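Local coordinates for protein pectate lyase (Pectobacterium carotovorum, PDB 4U49) that probably cleaves polygalacturonate and methyl-esterified pectins internally by calcium-dependent beta-elimination, leaving oligosaccharides with unsaturated non-reducing ends, at residues G44-Q49 / T92-N97. Sequence-based numbering, arbitrary orientation.
Sequences GNVVRQ and TVSGNN
Segments 46-49 and 92-94 of strands 46-54 and 87-94 run antiparallel at 152°, their axes 4.5 Å apart at closest approach, with a classic beta bulge where Val-47 and Arg-48 both face Val-93. Val-93 O takes both bulge amides, Val-47 N at 2.7 Å in a nearly straight bond and Arg-48 N at 3.3 Å on a lone pair; Val-93 N returns a 2.7 Å bond to Arg-48 O. Val-47 CG2 sits close beside that doubly bonded carbonyl, 3.3 Å from Val-93 O. Gly-95 N reaches Asn-45 O at 2.9 Å as the chain enters the type I turn Ser-94 to Asn-97, which leads into strand 99-106. The contact thus joins the two central strands of the four-stranded antiparallel sheet in the N-terminal region, apart from the parallel beta-helix typical of pectate lyases. Val-93 and Arg-48 lie side by side on one face. The arginine chain bends at chi3 (85°), and Val-93 CG2 sits over one guanidinium face, near its rim, 3.7 Å from Arg-48 NH2, which forms a salt bridge with Asp-50. On the other face, Gln-49 OE1 touches Thr-92 CG2 at 3.7 Å and accepts a hydrogen bond from Trp-39 NE1, while Gln-49 NE2 donates to the carbonyls of Asn-69 and Asp-72.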
# COMPACT_ATOMS: atom_id res chain seq x y z
N GLY A 44 -10.03 18.01 -7.80
CA GLY A 44 -10.56 18.26 -6.48
C GLY A 44 -12.04 17.98 -6.41
O GLY A 44 -12.73 17.97 -7.43
N ASN A 45 -12.52 17.70 -5.19
CA ASN A 45 -13.95 17.66 -4.92
C ASN A 45 -14.67 16.55 -5.68
O ASN A 45 -15.74 16.76 -6.25
CB ASN A 45 -14.56 19.03 -5.27
CG ASN A 45 -15.90 19.27 -4.61
OD1 ASN A 45 -16.20 18.70 -3.55
ND2 ASN A 45 -16.71 20.12 -5.22
N VAL A 46 -14.09 15.35 -5.70
CA VAL A 46 -14.67 14.26 -6.48
C VAL A 46 -15.81 13.58 -5.71
O VAL A 46 -15.79 13.48 -4.48
CB VAL A 46 -13.59 13.22 -6.88
CG1 VAL A 46 -12.28 13.90 -7.20
CG2 VAL A 46 -13.39 12.20 -5.80
N VAL A 47 -16.83 13.14 -6.44
CA VAL A 47 -17.99 12.52 -5.82
C VAL A 47 -18.24 11.11 -6.34
O VAL A 47 -18.91 10.32 -5.68
CB VAL A 47 -19.27 13.37 -6.04
CG1 VAL A 47 -19.11 14.73 -5.38
CG2 VAL A 47 -19.58 13.51 -7.52
N ARG A 48 -17.69 10.79 -7.51
CA ARG A 48 -17.85 9.47 -8.09
C ARG A 48 -16.72 9.15 -9.06
O ARG A 48 -16.11 10.06 -9.63
CB ARG A 48 -19.20 9.36 -8.81
CG ARG A 48 -19.65 7.94 -9.08
CD ARG A 48 -20.96 7.90 -9.86
NE ARG A 48 -20.76 8.00 -11.30
CZ ARG A 48 -21.25 8.97 -12.06
NH1 ARG A 48 -21.98 9.94 -11.52
NH2 ARG A 48 -21.02 8.97 -13.37
N GLN A 49 -16.44 7.87 -9.25
CA GLN A 49 -15.44 7.42 -10.21
C GLN A 49 -15.98 6.25 -11.03
O GLN A 49 -16.62 5.35 -10.49
CB GLN A 49 -14.15 7.04 -9.51
CG GLN A 49 -13.54 8.16 -8.69
CD GLN A 49 -12.29 7.74 -7.96
OE1 GLN A 49 -11.18 8.05 -8.38
NE2 GLN A 49 -12.46 7.01 -6.86
N THR A 92 -13.27 10.40 -13.37
CA THR A 92 -13.66 10.96 -12.08
C THR A 92 -14.73 12.03 -12.29
O THR A 92 -14.64 12.84 -13.22
CB THR A 92 -12.47 11.57 -11.33
OG1 THR A 92 -11.98 12.71 -12.05
CG2 THR A 92 -11.37 10.54 -11.16
N VAL A 93 -15.74 12.02 -11.43
CA VAL A 93 -16.80 13.02 -11.48
C VAL A 93 -16.69 13.93 -10.27
O VAL A 93 -16.67 13.46 -9.13
CB VAL A 93 -18.18 12.36 -11.54
CG1 VAL A 93 -19.27 13.41 -11.71
CG2 VAL A 93 -18.24 11.35 -12.69
N SER A 94 -16.61 15.23 -10.51
CA SER A 94 -16.44 16.20 -9.44
C SER A 94 -17.76 16.89 -9.12
O SER A 94 -18.75 16.72 -9.83
CB SER A 94 -15.39 17.24 -9.81
OG SER A 94 -14.10 16.66 -9.89
N GLY A 95 -17.77 17.68 -8.04
CA GLY A 95 -18.97 18.36 -7.60
C GLY A 95 -19.49 19.40 -8.56
O GLY A 95 -20.68 19.72 -8.56
N ASN A 96 -18.60 19.94 -9.39
CA ASN A 96 -19.01 20.90 -10.42
C ASN A 96 -19.50 20.18 -11.67
O ASN A 96 -19.65 20.80 -12.73
CB ASN A 96 -17.85 21.84 -10.77
CG ASN A 96 -16.62 21.10 -11.26
OD1 ASN A 96 -16.62 19.87 -11.36
ND2 ASN A 96 -15.57 21.84 -11.57
N ASN A 97 -19.73 18.88 -11.53
CA ASN A 97 -20.23 17.99 -12.59
C ASN A 97 -19.23 17.72 -13.71
O ASN A 97 -19.56 17.03 -14.69
CB ASN A 97 -21.53 18.55 -13.19
CG ASN A 97 -22.63 18.73 -12.16
OD1 ASN A 97 -22.66 18.03 -11.14
ND2 ASN A 97 -23.54 19.65 -12.42